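Local coordinates for outer membrane protein Omp121 (Bacteroides thetaiotaomicron, PDB 5FQ8) that probably imports a nutrient across the outer membrane as a calcium-binding member of the TonB-dependent receptor family, at residues V188-E193 / L938-P943; F948-M953 / N970-R975. All blocks are in the same frame, centred on the assembly; numbering follows the deposited sequence.

Interaction 1 (V188-E193 / L938-P943)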
loop_
_atom_site.group_PDB
_atom_site.type_symbol
_atom_site.label_atom_id
_atom_site.label_comp_id
_atom_site.label_asym_id
_atom_site.label_seq_id
_atom_site.Cartn_x
_atom_site.Cartn_y
_atom_site.Cartn_z
ATOM N N VAL B 188 11.954 -36.364 -1.752
ATOM C CA VAL B 188 12.485 -35.817 -0.510
ATOM C C VAL B 188 13.639 -36.670 -0.003
ATOM O O VAL B 188 13.561 -37.901 0.021
ATOM C CB VAL B 188 11.357 -35.701 0.526
ATOM C CG1 VAL B 188 10.730 -37.049 0.768
ATOM C CG2 VAL B 188 11.880 -35.105 1.792
ATOM N N LEU B 189 14.716 -36.008 0.419
ATOM C CA LEU B 189 16.020 -36.636 0.622
ATOM C C LEU B 189 16.279 -37.075 2.048
ATOM O O LEU B 189 16.817 -38.162 2.262
ATOM C CB LEU B 189 17.137 -35.680 0.209
ATOM C CG LEU B 189 18.555 -36.156 0.499
ATOM C CD1 LEU B 189 18.843 -37.376 -0.316
ATOM C CD2 LEU B 189 19.561 -35.079 0.184
ATOM N N ARG B 190 15.946 -36.231 3.023
ATOM C CA ARG B 190 16.210 -36.523 4.429
ATOM C C ARG B 190 15.178 -35.763 5.242
ATOM O O ARG B 190 15.123 -34.533 5.191
ATOM C CB ARG B 190 17.645 -36.139 4.806
ATOM C CG ARG B 190 17.852 -35.380 6.104
ATOM C CD ARG B 190 18.123 -36.294 7.298
ATOM N NE ARG B 190 19.293 -37.152 7.126
ATOM C CZ ARG B 190 20.520 -36.837 7.520
ATOM N NH1 ARG B 190 20.740 -35.674 8.102
ATOM N NH2 ARG B 190 21.525 -37.684 7.331
ATOM N N LEU B 191 14.320 -36.490 5.915
ATOM C CA LEU B 191 13.439 -35.943 6.923
ATOM C C LEU B 191 13.982 -36.316 8.286
ATOM O O LEU B 191 14.780 -37.247 8.403
ATOM C CB LEU B 191 12.017 -36.486 6.760
ATOM C CG LEU B 191 11.289 -36.096 5.477
ATOM C CD1 LEU B 191 10.026 -36.900 5.324
ATOM C CD2 LEU B 191 10.972 -34.627 5.481
ATOM N N PRO B 192 13.605 -35.602 9.338
ATOM C CA PRO B 192 14.137 -35.941 10.655
ATOM C C PRO B 192 13.692 -37.326 11.075
ATOM O O PRO B 192 12.587 -37.770 10.765
ATOM C CB PRO B 192 13.550 -34.853 11.553
ATOM C CG PRO B 192 13.277 -33.736 10.639
ATOM C CD PRO B 192 12.798 -34.374 9.396
ATOM N N GLU B 193 14.571 -38.024 11.765
ATOM C CA GLU B 193 14.217 -39.341 12.253
ATOM C C GLU B 193 13.323 -39.192 13.467
ATOM O O GLU B 193 13.664 -38.496 14.421
ATOM C CB GLU B 193 15.464 -40.142 12.591
ATOM C CG GLU B 193 15.167 -41.515 13.117
ATOM C CD GLU B 193 16.398 -42.246 13.515
ATOM O OE1 GLU B 193 17.487 -41.665 13.402
ATOM O OE2 GLU B 193 16.272 -43.401 13.941
ATOM N N LEU B 938 22.025 -36.937 -4.154
ATOM C CA LEU B 938 21.413 -38.257 -4.148
ATOM C C LEU B 938 21.379 -38.899 -2.777
ATOM O O LEU B 938 20.411 -39.580 -2.441
ATOM C CB LEU B 938 22.142 -39.173 -5.126
ATOM C CG LEU B 938 21.711 -39.022 -6.578
ATOM C CD1 LEU B 938 22.344 -40.084 -7.425
ATOM C CD2 LEU B 938 20.203 -39.105 -6.657
ATOM N N PHE B 939 22.410 -38.706 -1.972
ATOM C CA PHE B 939 22.432 -39.312 -0.651
ATOM C C PHE B 939 23.359 -38.483 0.215
ATOM O O PHE B 939 24.394 -38.025 -0.257
ATOM C CB PHE B 939 22.899 -40.765 -0.738
ATOM C CG PHE B 939 22.472 -41.607 0.407
ATOM C CD1 PHE B 939 23.166 -41.568 1.606
ATOM C CD2 PHE B 939 21.385 -42.450 0.289
ATOM C CE1 PHE B 939 22.786 -42.350 2.678
ATOM C CE2 PHE B 939 20.991 -43.239 1.355
ATOM C CZ PHE B 939 21.698 -43.190 2.557
ATOM N N VAL B 940 22.981 -38.271 1.469
ATOM C CA VAL B 940 23.767 -37.440 2.373
ATOM C C VAL B 940 24.038 -38.228 3.644
ATOM O O VAL B 940 23.150 -38.911 4.157
ATOM C CB VAL B 940 23.063 -36.101 2.657
ATOM C CG1 VAL B 940 21.732 -36.346 3.292
ATOM C CG2 VAL B 940 23.935 -35.206 3.483
ATOM N N TRP B 941 25.280 -38.178 4.107
ATOM C CA TRP B 941 25.714 -38.867 5.314
ATOM C C TRP B 941 26.152 -37.823 6.324
ATOM O O TRP B 941 27.048 -37.023 6.042
ATOM C CB TRP B 941 26.871 -39.833 5.033
ATOM C CG TRP B 941 26.543 -41.036 4.212
ATOM C CD1 TRP B 941 26.073 -42.234 4.657
ATOM C CD2 TRP B 941 26.688 -41.164 2.801
ATOM N NE1 TRP B 941 25.905 -43.095 3.609
ATOM C CE2 TRP B 941 26.280 -42.461 2.455
ATOM C CE3 TRP B 941 27.120 -40.305 1.794
ATOM C CZ2 TRP B 941 26.289 -42.918 1.143
ATOM C CZ3 TRP B 941 27.130 -40.764 0.491
ATOM C CH2 TRP B 941 26.714 -42.054 0.178
ATOM N N THR B 942 25.536 -37.841 7.493
ATOM C CA THR B 942 25.856 -36.909 8.558
ATOM C C THR B 942 26.328 -37.666 9.784
ATOM O O THR B 942 26.010 -38.846 9.949
ATOM C CB THR B 942 24.638 -36.055 8.922
ATOM O OG1 THR B 942 23.524 -36.908 9.218
ATOM C CG2 THR B 942 24.298 -35.150 7.774
ATOM N N PRO B 943 27.099 -37.021 10.655
ATOM C CA PRO B 943 27.499 -37.651 11.909
ATOM C C PRO B 943 26.315 -38.114 12.736
ATOM O O PRO B 943 25.197 -37.627 12.598
ATOM C CB PRO B 943 28.261 -36.536 12.625
ATOM C CG PRO B 943 28.848 -35.760 11.537
ATOM C CD PRO B 943 27.840 -35.774 10.425
#
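This is a mixed apolar and polar contact at the barrel seam, where the loop leaving the first barrel strand, 177-188, leans across to the end of strand 928-941. The last strand, 973-983, pairs with both of these strands, so the contact passes over the start of that strand, where Leu-189 also rests on Ser-972 and Arg-974. Two neighbouring side chains of 188-193 do the work. Leu-189 sends its CG anti to the backbone N (chi1 174°), which lays the two methyls against the strand: CD1 lies 4.1 Å from Phe-939 CA, while CD2 meets CG1 of Val-940 at 4.0 Å, the two side chains crossing obliquely. The chain of Arg-190 bends at chi2 and chi3, and the guanidinium ends up tip to tip with Thr-942. Both terminal nitrogens converge on one oxygen: NH2 of Arg-190 donates to OG1 of Thr-942 over 2.9 Å, with an angle of 143° at the hydrogen, and its NH1 adds a weak bond of 3.2 Å to the same OG1. The hydroxyl sits 21° out of the guanidinium plane, and CG1 of Val-940 lies over one face of the group, toward its rim. Thr-942 OG1 is also hydrogen-bonded to the backbone oxygen of Asn-946, so the hydroxyl links the arginine to the loop that follows the strand. On its other side, strand 928-941 pairs with strand 899-915. The site is the closure of the antiparallel beta-barrel of TonB-dependent receptors, where first strand 177-188 pairs with last strand 973-983; the loop reaches over the start of the last strand to its other neighbour.

Interaction 2 (F948-M953 / N970-R975); sequences FIDPEM and NPSSRR
The striking feature is a buried carboxylate, that of Asp-950, which serves both the fold of its own loop and a neighbouring segment. OD1 of Asp-950 closes an Asx turn by accepting a hydrogen bond from the backbone N of Glu-952, 2.9 Å away and from above the carboxylate plane (58° out of it). OD2 of Asp-950 accepts from OG of Ser-972 at 3.0 Å, through its anti lone pair, the one away from OD1; the serine lies in the residues leading into the last barrel strand. CG of Asp-950 stands anti to the backbone N (chi1 164°), which carries the group across to the serine. Lys-906 forms a salt bridge with OD1 as well, and its charge would probably favour the ionised carboxylate; Glu-952, centre of an inverse gamma turn, shares that lysine. An alanine here, with no carboxylate, would take away both acceptors and the Lys-906 salt bridge, and would probably leave the loop less firmly held against Ser-972. Met-953 reaches toward 970-975 with its chain extended beyond CG. The side chain of Asn-970 leads away from this loop and is hydrogen-bonded to Asp-79 of the plug domain. The thioether's methyl does the touching, CE of Met-953 packing 3.7 Å from CA of Pro-971.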
loop_
_atom_site.group_PDB
_atom_site.type_symbol
_atom_site.label_atom_id
_atom_site.label_comp_id
_atom_site.label_asym_id
_atom_site.label_seq_id
_atom_site.Cartn_x
_atom_site.Cartn_y
_atom_site.Cartn_z
ATOM N N PHE B 948 18.670 -34.879 11.583
ATOM C CA PHE B 948 17.585 -33.941 11.364
ATOM C C PHE B 948 17.584 -33.316 9.982
ATOM O O PHE B 948 16.549 -33.332 9.318
ATOM C CB PHE B 948 17.623 -32.852 12.449
ATOM C CG PHE B 948 17.795 -33.394 13.822
ATOM C CD1 PHE B 948 16.834 -34.203 14.382
ATOM C CD2 PHE B 948 18.929 -33.121 14.537
ATOM C CE1 PHE B 948 17.002 -34.717 15.623
ATOM C CE2 PHE B 948 19.100 -33.636 15.771
ATOM C CZ PHE B 948 18.133 -34.431 16.326
ATOM N N ILE B 949 18.698 -32.756 9.526
ATOM C CA ILE B 949 18.692 -31.950 8.317
ATOM C C ILE B 949 19.815 -32.324 7.365
ATOM O O ILE B 949 20.858 -32.844 7.765
ATOM C CB ILE B 949 18.824 -30.458 8.641
ATOM C CG1 ILE B 949 20.132 -30.216 9.373
ATOM C CG2 ILE B 949 17.678 -29.994 9.451
ATOM C CD1 ILE B 949 20.548 -28.780 9.375
ATOM N N ASP B 950 19.596 -32.028 6.095
ATOM C CA ASP B 950 20.691 -31.905 5.154
ATOM C C ASP B 950 21.272 -30.533 5.424
ATOM O O ASP B 950 20.615 -29.528 5.156
ATOM C CB ASP B 950 20.212 -32.062 3.710
ATOM C CG ASP B 950 21.220 -31.568 2.685
ATOM O OD1 ASP B 950 22.339 -31.168 3.030
ATOM O OD2 ASP B 950 20.881 -31.583 1.496
ATOM N N PRO B 951 22.469 -30.450 5.948
ATOM C CA PRO B 951 23.045 -29.154 6.312
ATOM C C PRO B 951 23.117 -28.110 5.210
ATOM O O PRO B 951 23.542 -26.988 5.490
ATOM C CB PRO B 951 24.452 -29.537 6.755
ATOM C CG PRO B 951 24.306 -30.866 7.294
ATOM C CD PRO B 951 23.271 -31.552 6.480
ATOM N N GLU B 952 22.740 -28.435 3.976
ATOM C CA GLU B 952 22.810 -27.458 2.900
ATOM C C GLU B 952 21.492 -26.690 2.841
ATOM O O GLU B 952 20.676 -26.844 1.932
ATOM C CB GLU B 952 23.120 -28.142 1.579
ATOM C CG GLU B 952 23.707 -27.208 0.557
ATOM C CD GLU B 952 23.996 -27.864 -0.765
ATOM O OE1 GLU B 952 24.102 -29.100 -0.801
ATOM O OE2 GLU B 952 24.112 -27.130 -1.765
ATOM N N MET B 953 21.303 -25.832 3.841
ATOM C CA MET B 953 20.008 -25.232 4.131
ATOM C C MET B 953 20.185 -23.861 4.761
ATOM O O MET B 953 20.998 -23.703 5.674
ATOM C CB MET B 953 19.215 -26.090 5.110
ATOM C CG MET B 953 18.121 -26.905 4.543
ATOM S SD MET B 953 17.393 -27.737 5.930
ATOM C CE MET B 953 16.155 -28.698 5.113
ATOM N N ASN B 970 12.537 -25.674 3.923
ATOM C CA ASN B 970 11.884 -26.869 3.436
ATOM C C ASN B 970 12.895 -28.003 3.275
ATOM O O ASN B 970 14.075 -27.759 3.032
ATOM C CB ASN B 970 11.208 -26.584 2.107
ATOM C CG ASN B 970 10.128 -25.560 2.219
ATOM O OD1 ASN B 970 9.357 -25.549 3.164
ATOM N ND2 ASN B 970 10.063 -24.681 1.242
ATOM N N PRO B 971 12.458 -29.248 3.412
ATOM C CA PRO B 971 13.381 -30.377 3.270
ATOM C C PRO B 971 14.110 -30.346 1.939
ATOM O O PRO B 971 13.550 -29.950 0.920
ATOM C CB PRO B 971 12.457 -31.590 3.363
ATOM C CG PRO B 971 11.273 -31.126 4.060
ATOM C CD PRO B 971 11.095 -29.692 3.718
ATOM N N SER B 972 15.370 -30.766 1.955
ATOM C CA SER B 972 16.117 -30.866 0.715
ATOM C C SER B 972 15.653 -32.075 -0.071
ATOM O O SER B 972 15.030 -32.994 0.457
ATOM C CB SER B 972 17.614 -30.945 0.974
ATOM O OG SER B 972 18.005 -32.243 1.365
ATOM N N SER B 973 15.931 -32.058 -1.357
ATOM C CA SER B 973 15.394 -33.086 -2.225
ATOM C C SER B 973 16.507 -33.863 -2.899
ATOM O O SER B 973 17.665 -33.448 -2.942
ATOM C CB SER B 973 14.467 -32.498 -3.289
ATOM O OG SER B 973 15.190 -31.686 -4.189
ATOM N N ARG B 974 16.107 -35.009 -3.421
ATOM C CA ARG B 974 16.932 -35.890 -4.237
ATOM C C ARG B 974 16.470 -35.751 -5.681
ATOM O O ARG B 974 15.282 -35.908 -5.961
ATOM C CB ARG B 974 16.752 -37.324 -3.755
ATOM C CG ARG B 974 17.913 -38.178 -3.832
ATOM C CD ARG B 974 17.434 -39.598 -3.839
ATOM N NE ARG B 974 16.718 -39.967 -2.624
ATOM C CZ ARG B 974 17.311 -40.410 -1.523
ATOM N NH1 ARG B 974 18.622 -40.513 -1.486
ATOM N NH2 ARG B 974 16.596 -40.735 -0.466
ATOM N N ARG B 975 17.378 -35.444 -6.594
ATOM C CA ARG B 975 16.983 -35.180 -7.973
ATOM C C ARG B 975 17.613 -36.166 -8.950
ATOM O O ARG B 975 18.778 -36.539 -8.805
ATOM C CB ARG B 975 17.336 -33.750 -8.350
ATOM C CG ARG B 975 16.600 -32.744 -7.517
ATOM C CD ARG B 975 17.114 -31.349 -7.736
ATOM N NE ARG B 975 18.468 -31.147 -7.231
ATOM C CZ ARG B 975 18.763 -30.867 -5.967
ATOM N NH1 ARG B 975 17.802 -30.773 -5.066
ATOM N NH2 ARG B 975 20.022 -30.685 -5.599
#

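How the interactions relate
Interaction 1 comes together before interaction 2 begins: the chain runs through 188-193 after the first barrel strand, then, some 745 residues later, through 938-943, 948-953 and 970-975 in turn. The centres are about 7 Å apart; interaction 1 uses the end of strand 928-941 and interaction 2 the start of 973-983, neighbours in the barrel wall. They also touch directly. Leu-189 N lies 3.0 Å from Ser-972 O, a probable hydrogen bond, and Arg-974 NH1 probably hydrogen-bonds to Leu-938 O. Interaction 1 thus lies across the barrel seam, whereas interaction 2 folds the long loop between the last two barrel strands back toward that seam and meets the plug through residues such as Asn-970 and Glu-952.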